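Local coordinates for protein serine protease inhibitor (Schistosoma haematobium, PDB 3STO) that probably inhibits serine endopeptidases as a member of the serpin family, at residues Q199-E203 with M224-E228; G240-V244 with V256-L261; T289-L295 with P371-V377; P380-F384 with M395-M400. All coordinates share one frame; numbering follows the deposited sequence.

The four contacts follow one another along the chain; none encloses or crosses another. Contact 1 closes a 20-residue excursion, laying the segment after strand 186-197 against strand 218-236. Contact 2 closes the hairpin of strands 241-247 and 253-260. The longest loop, 75 residues, is closed by contact 3, where strand 373-376 joins strand 287-305, and contact 4 is a second hairpin near the C terminus. Strands 218-236 and 287-305 bond contact 1 directly to contact 3, as strands 253-260 and 381-387 bond contact 2 to contact 4. F375 of contact 3 packs on contact 2, binding serpin sheets B and C face to face.

Contact 1: Q199-E203 with M224-E228; sequences QSPFE and MMTQE
F202 and Q227 mark the nearest backbone approach, their CA atoms 6.2 Å apart, where the irregular segment 199-203 passes alongside strand 224-228. Two waters bridge the backbones here: one donates to E203 O and accepts from T226 N, while the other accepts from E203 N and donates to T226 O. The direct bond comes from the Q227 amide, whose NE2 gives a nearly straight hydrogen bond to S200 O at 3.1 Å (166° at the hydrogen). S200 O lies close to the amide plane, yet NE2 sits well above the carbonyl plane of S200. Both S200 O and Q227 OE1 also receive K246 NZ, so the lysine and the amide fix each other. F202 fills the middle like a wafer. Over one face the Q227 amide is stacked, the planes only 8° apart and OE1 offset toward the rim. Against the opposite face comes M225, a selenomethionine, with CB 3.9 Å from the centroid of the F202 ring and CE 3.5 Å from F202 CE1; its SE approaches obliquely as a Met-aromatic contact. T226 O meets the ring edge, 3.5 Å from F202 CD2. K246 adds a cation-pi contact and W198 an edge-to-face one to the same ring. The loop leaving strand 186-197 of sheet A meets sheet C here, characteristic of the serpin breach, where a cleaved reactive loop begins to insert in inhibitory relatives.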
loop_
_atom_site.group_PDB
_atom_site.type_symbol
_atom_site.label_atom_id
_atom_site.label_comp_id
_atom_site.label_asym_id
_atom_site.label_seq_id
_atom_site.Cartn_x
_atom_site.Cartn_y
_atom_site.Cartn_z
ATOM N N GLN A 199 13.849 -12.613 -8.232
ATOM C CA GLN A 199 15.126 -12.689 -8.913
ATOM C C GLN A 199 15.653 -14.151 -8.822
ATOM O O GLN A 199 16.159 -14.696 -9.801
ATOM C CB GLN A 199 16.096 -11.653 -8.323
ATOM C CG GLN A 199 17.344 -11.420 -9.142
ATOM C CD GLN A 199 18.310 -12.613 -9.049
ATOM O OE1 GLN A 199 18.495 -13.187 -7.985
ATOM N NE2 GLN A 199 18.905 -12.990 -10.172
ATOM N N SER A 200 15.493 -14.774 -7.650
ATOM C CA SER A 200 15.798 -16.200 -7.444
ATOM C C SER A 200 14.646 -17.002 -6.775
ATOM O O SER A 200 14.504 -17.027 -5.555
ATOM C CB SER A 200 17.079 -16.339 -6.637
ATOM O OG SER A 200 17.262 -17.690 -6.352
ATOM N N PRO A 201 13.829 -17.675 -7.583
ATOM C CA PRO A 201 12.591 -18.308 -7.133
ATOM C C PRO A 201 12.850 -19.543 -6.310
ATOM O O PRO A 201 13.918 -20.127 -6.425
ATOM C CB PRO A 201 11.905 -18.714 -8.456
ATOM C CG PRO A 201 12.716 -18.112 -9.521
ATOM C CD PRO A 201 14.080 -17.957 -9.000
ATOM N N PHE A 202 11.884 -19.919 -5.484
ATOM C CA PHE A 202 11.974 -21.114 -4.661
ATOM C C PHE A 202 11.653 -22.273 -5.563
ATOM O O PHE A 202 10.887 -22.116 -6.495
ATOM C CB PHE A 202 10.940 -21.076 -3.528
ATOM C CG PHE A 202 11.185 -19.999 -2.487
ATOM C CD1 PHE A 202 10.670 -18.715 -2.657
ATOM C CD2 PHE A 202 11.915 -20.282 -1.331
ATOM C CE1 PHE A 202 10.861 -17.740 -1.691
ATOM C CE2 PHE A 202 12.128 -19.315 -0.354
ATOM C CZ PHE A 202 11.586 -18.014 -0.540
ATOM N N GLU A 203 12.260 -23.428 -5.300
ATOM C CA GLU A 203 11.910 -24.670 -5.979
ATOM C C GLU A 203 10.788 -25.300 -5.167
ATOM O O GLU A 203 10.963 -25.548 -3.983
ATOM C CB GLU A 203 13.138 -25.597 -5.997
ATOM C CG GLU A 203 13.324 -26.472 -7.263
ATOM C CD GLU A 203 12.036 -27.111 -7.743
ATOM O OE1 GLU A 203 11.483 -27.942 -7.013
ATOM O OE2 GLU A 203 11.557 -26.776 -8.851
HETATM N N MSE A 224 5.526 -24.373 3.706
HETATM C CA MSE A 224 6.777 -23.672 3.988
HETATM C C MSE A 224 7.758 -23.781 2.800
HETATM O O MSE A 224 8.186 -24.867 2.422
HETATM C CB MSE A 224 7.392 -24.209 5.289
HETATM C CG MSE A 224 8.588 -23.423 5.851
HETATM SE SE MSE A 224 8.065 -21.648 6.663
HETATM C CE MSE A 224 7.531 -22.309 8.469
HETATM N N MSE A 225 8.094 -22.647 2.205
HETATM C CA MSE A 225 9.074 -22.597 1.130
HETATM C C MSE A 225 10.432 -22.496 1.760
HETATM O O MSE A 225 10.593 -21.940 2.859
HETATM C CB MSE A 225 8.827 -21.409 0.202
HETATM C CG MSE A 225 7.360 -21.264 -0.184
HETATM SE SE MSE A 225 7.051 -19.816 -1.475
HETATM C CE MSE A 225 7.676 -18.242 -0.446
ATOM N N THR A 226 11.407 -23.074 1.080
ATOM C CA THR A 226 12.739 -23.177 1.656
ATOM C C THR A 226 13.749 -22.918 0.556
ATOM O O THR A 226 13.526 -23.273 -0.589
ATOM C CB THR A 226 13.000 -24.588 2.308
ATOM O OG1 THR A 226 12.882 -25.568 1.307
ATOM C CG2 THR A 226 11.954 -24.948 3.370
ATOM N N GLN A 227 14.861 -22.295 0.918
ATOM C CA GLN A 227 15.942 -22.079 -0.009
ATOM C C GLN A 227 17.229 -21.658 0.715
ATOM O O GLN A 227 17.208 -21.063 1.818
ATOM C CB GLN A 227 15.495 -21.093 -1.105
ATOM C CG GLN A 227 16.467 -20.005 -1.512
ATOM C CD GLN A 227 15.783 -18.908 -2.356
ATOM O OE1 GLN A 227 15.586 -17.792 -1.882
ATOM N NE2 GLN A 227 15.420 -19.231 -3.602
ATOM N N GLU A 228 18.363 -22.033 0.131
ATOM C CA GLU A 228 19.617 -21.540 0.651
ATOM C C GLU A 228 20.195 -20.673 -0.428
ATOM O O GLU A 228 20.131 -21.012 -1.601
ATOM C CB GLU A 228 20.542 -22.670 1.028
ATOM C CG GLU A 228 19.842 -23.830 1.707
ATOM C CD GLU A 228 20.522 -25.161 1.387
ATOM O OE1 GLU A 228 21.642 -25.400 1.912
ATOM O OE2 GLU A 228 19.944 -25.951 0.591
HETATM O O HOH W 1 10.494 -24.026 -1.546
HETATM O O HOH W 2 14.196 -23.146 -3.389
#

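Contact 2: G240-V244 with V256-L261; sequences GFEIV and VIVLPL
V256 meets I243 and V244 where the two strands of this antiparallel hairpin run side by side, the strand axes approaching to 4.6 Å. Its CG1 rests on I243 CG2 at 3.6 Å, while its CA-H points at V244 O. I257 pairs with V244: its N bonds to V244 O, the return bond from V244 N is weak, and its CD1 lies alongside V244 CG2 at 3.7 Å on the face shared with E242 and L259. V258 turns to the other face. Its chi1 of -176° swings CG1 away from the backbone N and over the F241 ring, 4.1 Å from the centroid, and CG2 runs beside I243 CG1. L259 makes the hydrogen-bonded pair with E242, N to O and O to N, both 2.9 Å. Its CD2 lies next to the E242 carboxylate, whose OE1 is held by Y233 OH. P260 has no N-H and faces F241 as a non-hydrogen-bonded pair, CA atoms 4.1 Å apart, with the side chains diverging. L261 then ends the pairing: its N gives G240 O a straight bond (171°), and its CD2 lies 3.8 Å from E242 CD. G240, with positive phi, opens a G1 bulge against strand 218-236, and its carbonyl also takes N267 ND2. Strand 253-260 lies in serpin sheet B between 241-247 and 381-387. Its V258 face is covered by A269 and L272 of helix 269-273, while I257 and L259 pack on F375 of strand 373-376.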
loop_
_atom_site.group_PDB
_atom_site.type_symbol
_atom_site.label_atom_id
_atom_site.label_comp_id
_atom_site.label_asym_id
_atom_site.label_seq_id
_atom_site.Cartn_x
_atom_site.Cartn_y
_atom_site.Cartn_z
ATOM N N GLY A 240 15.776 -6.143 18.877
ATOM C CA GLY A 240 15.166 -7.454 18.965
ATOM C C GLY A 240 14.671 -8.102 17.686
ATOM O O GLY A 240 13.758 -8.940 17.742
ATOM N N PHE A 241 15.279 -7.763 16.540
ATOM C CA PHE A 241 14.925 -8.449 15.276
ATOM C C PHE A 241 16.093 -8.666 14.287
ATOM O O PHE A 241 17.209 -8.183 14.478
ATOM C CB PHE A 241 13.758 -7.717 14.602
ATOM C CG PHE A 241 14.041 -6.254 14.308
ATOM C CD1 PHE A 241 14.959 -5.880 13.313
ATOM C CD2 PHE A 241 13.382 -5.260 14.988
ATOM C CE1 PHE A 241 15.216 -4.547 13.022
ATOM C CE2 PHE A 241 13.632 -3.919 14.710
ATOM C CZ PHE A 241 14.565 -3.558 13.733
ATOM N N GLU A 242 15.819 -9.405 13.231
ATOM C CA GLU A 242 16.783 -9.601 12.163
ATOM C C GLU A 242 16.033 -9.417 10.860
ATOM O O GLU A 242 14.820 -9.580 10.825
ATOM C CB GLU A 242 17.485 -10.993 12.242
ATOM C CG GLU A 242 16.548 -12.227 12.329
ATOM C CD GLU A 242 17.283 -13.585 12.643
ATOM O OE1 GLU A 242 18.538 -13.660 12.592
ATOM O OE2 GLU A 242 16.602 -14.603 12.931
ATOM N N ILE A 243 16.760 -9.108 9.787
ATOM C CA ILE A 243 16.139 -8.749 8.536
ATOM C C ILE A 243 16.854 -9.394 7.359
ATOM O O ILE A 243 18.079 -9.459 7.355
ATOM C CB ILE A 243 16.176 -7.178 8.375
ATOM C CG1 ILE A 243 15.377 -6.499 9.487
ATOM C CG2 ILE A 243 15.690 -6.722 6.985
ATOM C CD1 ILE A 243 15.334 -4.997 9.377
ATOM N N VAL A 244 16.091 -9.857 6.367
ATOM C CA VAL A 244 16.630 -10.234 5.078
ATOM C C VAL A 244 15.931 -9.432 4.027
ATOM O O VAL A 244 14.797 -9.011 4.216
ATOM C CB VAL A 244 16.484 -11.773 4.680
ATOM C CG1 VAL A 244 17.412 -12.636 5.502
ATOM C CG2 VAL A 244 15.035 -12.249 4.764
ATOM N N VAL A 256 11.312 -7.307 1.960
ATOM C CA VAL A 256 12.020 -7.198 3.220
ATOM C C VAL A 256 11.213 -7.899 4.311
ATOM O O VAL A 256 10.048 -7.578 4.500
ATOM C CB VAL A 256 12.281 -5.727 3.564
ATOM C CG1 VAL A 256 12.904 -5.583 4.982
ATOM C CG2 VAL A 256 13.184 -5.091 2.476
ATOM N N ILE A 257 11.825 -8.885 4.984
ATOM C CA ILE A 257 11.198 -9.578 6.108
ATOM C C ILE A 257 11.856 -9.162 7.392
ATOM O O ILE A 257 13.078 -9.098 7.492
ATOM C CB ILE A 257 11.231 -11.102 5.959
ATOM C CG1 ILE A 257 10.777 -11.497 4.538
ATOM C CG2 ILE A 257 10.382 -11.809 7.056
ATOM C CD1 ILE A 257 11.449 -12.777 4.045
ATOM N N VAL A 258 11.029 -8.804 8.363
ATOM C CA VAL A 258 11.527 -8.403 9.659
ATOM C C VAL A 258 11.081 -9.441 10.681
ATOM O O VAL A 258 9.892 -9.547 10.985
ATOM C CB VAL A 258 11.008 -7.021 10.096
ATOM C CG1 VAL A 258 11.654 -6.621 11.416
ATOM C CG2 VAL A 258 11.307 -5.977 9.034
ATOM N N LEU A 259 12.043 -10.205 11.195
ATOM C CA LEU A 259 11.739 -11.365 12.028
ATOM C C LEU A 259 12.231 -11.118 13.448
ATOM O O LEU A 259 13.431 -10.968 13.690
ATOM C CB LEU A 259 12.358 -12.652 11.439
ATOM C CG LEU A 259 11.917 -13.967 12.097
ATOM C CD1 LEU A 259 10.404 -14.249 11.875
ATOM C CD2 LEU A 259 12.747 -15.144 11.606
ATOM N N PRO A 260 11.292 -11.058 14.396
ATOM C CA PRO A 260 11.667 -10.930 15.813
ATOM C C PRO A 260 12.586 -12.073 16.242
ATOM O O PRO A 260 12.427 -13.219 15.797
ATOM C CB PRO A 260 10.331 -11.042 16.529
ATOM C CG PRO A 260 9.320 -10.607 15.504
ATOM C CD PRO A 260 9.832 -11.176 14.217
ATOM N N LEU A 261 13.543 -11.754 17.101
ATOM C CA LEU A 261 14.488 -12.763 17.583
ATOM C C LEU A 261 13.863 -13.892 18.419
ATOM O O LEU A 261 14.404 -14.981 18.503
ATOM C CB LEU A 261 15.675 -12.100 18.278
ATOM C CG LEU A 261 16.485 -11.356 17.208
ATOM C CD1 LEU A 261 17.616 -10.524 17.788
ATOM C CD2 LEU A 261 17.021 -12.353 16.212
#

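Contact 3: T289-L295 with P371-V377; sequences TTVSLRL and PEVDFHV
E372 and T290 grip each other at one end: T290 N donates to E372 OE2 at 3.0 Å, meeting it from above the carboxylate plane, and E372 N donates to T290 OG1. A weak bond runs from that hydroxyl to the same OE2. Farther along, S292 OG lies in the plane of the H376 ring and shares a hydrogen bond with NE2 at 3.0 Å. R294 spreads its guanidinium over one face of H376, centres 3.6 Å apart and planes at 18°. Its chain is extended from CG to NE, carrying CZ over the face, displaced toward the rim at CE1, and NH1 reaches a salt bridge with E210. The opposite ring face receives D374 CB. Along the whole length the parallel strands are joined by V373 N to T290 O, S292 N to V373 O and F375 N to S292 O, then by R294 N to F375 O and V377 N to R294 O. Behind them, V291 CG1 packs 3.6 Å from F375 CB, and L293 CD1 is 3.8 Å from F375 CD2. One face is thus polar and the other apolar, turned to the core; the arginine stacked on H376 would probably disfavour a second positive charge there.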
loop_
_atom_site.group_PDB
_atom_site.type_symbol
_atom_site.label_atom_id
_atom_site.label_comp_id
_atom_site.label_asym_id
_atom_site.label_seq_id
_atom_site.Cartn_x
_atom_site.Cartn_y
_atom_site.Cartn_z
ATOM N N THR A 289 25.118 -12.421 2.582
ATOM C CA THR A 289 25.283 -13.513 3.506
ATOM C C THR A 289 24.638 -14.723 2.867
ATOM O O THR A 289 23.734 -14.611 2.015
ATOM C CB THR A 289 24.521 -13.257 4.846
ATOM O OG1 THR A 289 24.591 -11.878 5.224
ATOM C CG2 THR A 289 25.097 -14.056 5.945
ATOM N N THR A 290 25.085 -15.893 3.291
ATOM C CA THR A 290 24.430 -17.113 2.866
ATOM C C THR A 290 23.384 -17.437 3.912
ATOM O O THR A 290 23.658 -17.465 5.121
ATOM C CB THR A 290 25.444 -18.286 2.602
ATOM O OG1 THR A 290 26.241 -18.534 3.765
ATOM C CG2 THR A 290 26.374 -17.909 1.472
ATOM N N VAL A 291 22.171 -17.646 3.438
ATOM C CA VAL A 291 21.039 -17.806 4.326
ATOM C C VAL A 291 20.242 -19.039 3.994
ATOM O O VAL A 291 19.917 -19.315 2.817
ATOM C CB VAL A 291 20.106 -16.582 4.230
ATOM C CG1 VAL A 291 18.960 -16.718 5.179
ATOM C CG2 VAL A 291 20.876 -15.345 4.536
ATOM N N SER A 292 19.940 -19.791 5.044
ATOM C CA SER A 292 18.905 -20.813 4.975
ATOM C C SER A 292 17.575 -20.103 5.280
ATOM O O SER A 292 17.327 -19.680 6.405
ATOM C CB SER A 292 19.170 -21.904 6.002
ATOM O OG SER A 292 18.040 -22.736 6.145
ATOM N N LEU A 293 16.751 -19.940 4.259
ATOM C CA LEU A 293 15.526 -19.176 4.378
ATOM C C LEU A 293 14.318 -20.091 4.338
ATOM O O LEU A 293 14.152 -20.861 3.398
ATOM C CB LEU A 293 15.431 -18.153 3.235
ATOM C CG LEU A 293 14.107 -17.411 2.986
ATOM C CD1 LEU A 293 13.709 -16.608 4.199
ATOM C CD2 LEU A 293 14.194 -16.491 1.743
ATOM N N ARG A 294 13.459 -20.003 5.343
ATOM C CA ARG A 294 12.152 -20.649 5.225
ATOM C C ARG A 294 11.077 -19.622 5.357
ATOM O O ARG A 294 11.105 -18.785 6.253
ATOM C CB ARG A 294 11.952 -21.714 6.289
ATOM C CG ARG A 294 13.085 -22.697 6.390
ATOM C CD ARG A 294 12.607 -23.922 7.103
ATOM N NE ARG A 294 13.711 -24.781 7.448
ATOM C CZ ARG A 294 13.870 -25.301 8.649
ATOM N NH1 ARG A 294 12.983 -25.035 9.597
ATOM N NH2 ARG A 294 14.900 -26.089 8.895
ATOM N N LEU A 295 10.096 -19.729 4.488
ATOM C CA LEU A 295 9.130 -18.678 4.327
ATOM C C LEU A 295 7.813 -19.327 3.925
ATOM O O LEU A 295 7.747 -20.042 2.932
ATOM C CB LEU A 295 9.619 -17.670 3.248
ATOM C CG LEU A 295 8.762 -16.441 2.917
ATOM C CD1 LEU A 295 8.653 -15.519 4.148
ATOM C CD2 LEU A 295 9.267 -15.636 1.686
ATOM N N PRO A 371 24.860 -22.572 4.826
ATOM C CA PRO A 371 24.609 -21.149 5.116
ATOM C C PRO A 371 25.141 -20.695 6.476
ATOM O O PRO A 371 25.107 -21.462 7.432
ATOM C CB PRO A 371 23.081 -21.052 5.071
ATOM C CG PRO A 371 22.616 -22.471 5.399
ATOM C CD PRO A 371 23.613 -23.350 4.718
ATOM N N GLU A 372 25.637 -19.461 6.561
ATOM C CA GLU A 372 26.060 -18.913 7.859
ATOM C C GLU A 372 24.888 -18.588 8.799
ATOM O O GLU A 372 25.076 -18.524 9.994
ATOM C CB GLU A 372 26.914 -17.653 7.680
ATOM C CG GLU A 372 27.531 -17.529 6.290
ATOM C CD GLU A 372 27.847 -16.081 5.893
ATOM O OE1 GLU A 372 28.192 -15.270 6.778
ATOM O OE2 GLU A 372 27.750 -15.750 4.693
ATOM N N VAL A 373 23.693 -18.370 8.251
ATOM C CA VAL A 373 22.559 -17.863 9.029
ATOM C C VAL A 373 21.265 -18.635 8.769
ATOM O O VAL A 373 20.947 -18.966 7.618
ATOM C CB VAL A 373 22.349 -16.356 8.700
ATOM C CG1 VAL A 373 20.942 -16.054 8.365
ATOM C CG2 VAL A 373 22.875 -15.488 9.819
ATOM N N ASP A 374 20.515 -18.944 9.825
ATOM C CA ASP A 374 19.163 -19.472 9.606
ATOM C C ASP A 374 18.182 -18.328 9.652
ATOM O O ASP A 374 18.287 -17.454 10.502
ATOM C CB ASP A 374 18.768 -20.496 10.651
ATOM C CG ASP A 374 19.443 -21.811 10.430
ATOM O OD1 ASP A 374 20.036 -21.975 9.345
ATOM O OD2 ASP A 374 19.389 -22.677 11.332
ATOM N N PHE A 375 17.248 -18.302 8.718
ATOM C CA PHE A 375 16.193 -17.292 8.771
ATOM C C PHE A 375 14.908 -18.039 8.523
ATOM O O PHE A 375 14.477 -18.187 7.372
ATOM C CB PHE A 375 16.408 -16.206 7.706
ATOM C CG PHE A 375 15.660 -14.935 7.970
ATOM C CD1 PHE A 375 16.209 -13.962 8.762
ATOM C CD2 PHE A 375 14.404 -14.707 7.398
ATOM C CE1 PHE A 375 15.522 -12.781 8.994
ATOM C CE2 PHE A 375 13.712 -13.542 7.629
ATOM C CZ PHE A 375 14.259 -12.577 8.433
ATOM N N HIS A 376 14.310 -18.530 9.603
ATOM C CA HIS A 376 13.167 -19.428 9.490
ATOM C C HIS A 376 11.900 -18.744 9.975
ATOM O O HIS A 376 11.759 -18.454 11.148
ATOM C CB HIS A 376 13.441 -20.723 10.259
ATOM C CG HIS A 376 14.583 -21.504 9.706
ATOM N ND1 HIS A 376 15.111 -22.603 10.347
ATOM C CD2 HIS A 376 15.296 -21.351 8.566
ATOM C CE1 HIS A 376 16.109 -23.085 9.632
ATOM N NE2 HIS A 376 16.239 -22.343 8.542
ATOM N N VAL A 377 10.999 -18.452 9.044
ATOM C CA VAL A 377 9.875 -17.565 9.333
ATOM C C VAL A 377 8.757 -18.449 9.901
ATOM O O VAL A 377 7.882 -18.892 9.177
ATOM C CB VAL A 377 9.454 -16.717 8.061
ATOM C CG1 VAL A 377 8.291 -15.804 8.348
ATOM C CG2 VAL A 377 10.620 -15.896 7.535
#

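Contact 4: P380-F384 with M395-M400; sequences PFICF and MAAKVM
P380-F384 and M395-M400 form the two arms of the C-terminal antiparallel hairpin in serpin sheet B, a largely buried element. The strands keep a regular register. F381 and V399 exchange both backbone bonds, the one from V399 N to F381 O at 2.8 Å. C383 and A397 do the same, though the A397 N-H bends to 133° on its way to C383 O. F381 and V399 also meet through their side chains. The ring has CG between backbone N and carbonyl carbon (chi1 59°), and V399 CB lies over its face, 3.5 Å from F381 CZ; its methyls lie toward the CZ end, CG1 near CE1 and CG2 near CE2. On the F381 side of the sheet, C383 SG touches A397 CB at 3.9 Å and V399 CG2 more loosely. M395, a selenomethionine, doubles back at chi2 and chi3, bringing CE to 3.7 Å from F384 C. The other face carries I382, whose CG1 slants across K398 CB at 3.9 Å; the lysine then runs on to bond F34 O through NZ. Next to it, A396 CB lies 3.8 Å from F384 CE1, and M395 O comes in at the ring edge. P380 closes the pairing with CB against M400 CG, and M400 N is taken by N38 OD1. Outside the hairpin, strand 253-260 bonds along 381-387, strand 39-41 flanks the other arm at A396 and K398, and helix 269-273 covers the I382 face with A269, L272 and L273.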
loop_
_atom_site.group_PDB
_atom_site.type_symbol
_atom_site.label_atom_id
_atom_site.label_comp_id
_atom_site.label_asym_id
_atom_site.label_seq_id
_atom_site.Cartn_x
_atom_site.Cartn_y
_atom_site.Cartn_z
ATOM N N PRO A 380 4.969 -14.842 13.886
ATOM C CA PRO A 380 4.535 -13.572 13.240
ATOM C C PRO A 380 5.666 -12.602 12.871
ATOM O O PRO A 380 6.649 -12.408 13.587
ATOM C CB PRO A 380 3.576 -12.954 14.273
ATOM C CG PRO A 380 2.994 -14.202 14.983
ATOM C CD PRO A 380 4.204 -15.109 15.129
ATOM N N PHE A 381 5.518 -11.992 11.711
ATOM C CA PHE A 381 6.593 -11.183 11.174
ATOM C C PHE A 381 6.058 -9.953 10.452
ATOM O O PHE A 381 4.900 -9.891 10.049
ATOM C CB PHE A 381 7.434 -12.010 10.211
ATOM C CG PHE A 381 6.646 -12.575 9.048
ATOM C CD1 PHE A 381 5.880 -13.731 9.194
ATOM C CD2 PHE A 381 6.669 -11.956 7.812
ATOM C CE1 PHE A 381 5.191 -14.266 8.129
ATOM C CE2 PHE A 381 5.963 -12.487 6.733
ATOM C CZ PHE A 381 5.231 -13.645 6.888
ATOM N N ILE A 382 6.932 -8.983 10.265
ATOM C CA ILE A 382 6.577 -7.802 9.495
ATOM C C ILE A 382 7.336 -7.834 8.170
ATOM O O ILE A 382 8.502 -8.218 8.109
ATOM C CB ILE A 382 6.802 -6.508 10.348
ATOM C CG1 ILE A 382 5.562 -6.291 11.230
ATOM C CG2 ILE A 382 7.083 -5.281 9.492
ATOM C CD1 ILE A 382 5.867 -6.286 12.648
ATOM N N CYS A 383 6.657 -7.489 7.096
ATOM C CA CYS A 383 7.323 -7.482 5.812
ATOM C C CYS A 383 6.940 -6.268 4.951
ATOM O O CYS A 383 5.923 -5.600 5.198
ATOM C CB CYS A 383 7.102 -8.801 5.079
ATOM S SG CYS A 383 5.409 -9.090 4.687
ATOM N N PHE A 384 7.776 -5.980 3.955
ATOM C CA PHE A 384 7.588 -4.824 3.099
ATOM C C PHE A 384 7.931 -5.166 1.673
ATOM O O PHE A 384 8.788 -6.010 1.427
ATOM C CB PHE A 384 8.540 -3.733 3.522
ATOM C CG PHE A 384 8.393 -3.298 4.959
ATOM C CD1 PHE A 384 7.483 -2.275 5.305
ATOM C CD2 PHE A 384 9.200 -3.836 5.935
ATOM C CE1 PHE A 384 7.368 -1.817 6.593
ATOM C CE2 PHE A 384 9.097 -3.402 7.262
ATOM C CZ PHE A 384 8.184 -2.380 7.590
HETATM N N MSE A 395 4.642 -1.059 0.152
HETATM C CA MSE A 395 3.660 -1.954 0.745
HETATM C C MSE A 395 4.230 -2.315 2.131
HETATM O O MSE A 395 5.415 -2.626 2.269
HETATM C CB MSE A 395 3.432 -3.152 -0.170
HETATM C CG MSE A 395 2.380 -4.173 0.248
HETATM SE SE MSE A 395 2.781 -5.393 1.742
HETATM C CE MSE A 395 4.451 -6.354 1.331
ATOM N N ALA A 396 3.391 -2.195 3.156
ATOM C CA ALA A 396 3.724 -2.536 4.536
ATOM C C ALA A 396 2.690 -3.550 5.044
ATOM O O ALA A 396 1.499 -3.436 4.781
ATOM C CB ALA A 396 3.753 -1.261 5.445
ATOM N N ALA A 397 3.164 -4.560 5.743
ATOM C CA ALA A 397 2.333 -5.672 6.141
ATOM C C ALA A 397 2.803 -6.264 7.457
ATOM O O ALA A 397 3.994 -6.348 7.738
ATOM C CB ALA A 397 2.306 -6.764 5.056
ATOM N N LYS A 398 1.842 -6.686 8.260
ATOM C CA LYS A 398 2.134 -7.535 9.391
ATOM C C LYS A 398 1.410 -8.884 9.181
ATOM O O LYS A 398 0.192 -8.943 8.948
ATOM C CB LYS A 398 1.710 -6.866 10.694
ATOM C CG LYS A 398 1.900 -7.768 11.909
ATOM C CD LYS A 398 1.494 -7.079 13.190
ATOM C CE LYS A 398 -0.004 -6.872 13.258
ATOM N NZ LYS A 398 -0.442 -6.755 14.676
ATOM N N VAL A 399 2.165 -9.967 9.263
ATOM C CA VAL A 399 1.597 -11.298 9.082
ATOM C C VAL A 399 1.635 -12.099 10.380
ATOM O O VAL A 399 2.687 -12.577 10.821
ATOM C CB VAL A 399 2.288 -12.063 7.939
ATOM C CG1 VAL A 399 1.565 -13.345 7.690
ATOM C CG2 VAL A 399 2.325 -11.203 6.658
HETATM N N MSE A 400 0.473 -12.222 10.999
HETATM C CA MSE A 400 0.344 -12.972 12.244
HETATM C C MSE A 400 -0.174 -14.377 11.999
HETATM O O MSE A 400 0.176 -15.318 12.702
HETATM C CB MSE A 400 -0.627 -12.257 13.170
HETATM C CG MSE A 400 0.033 -11.223 14.034
HETATM SE SE MSE A 400 -1.248 -10.412 15.267
HETATM C CE MSE A 400 0.021 -9.221 16.156
#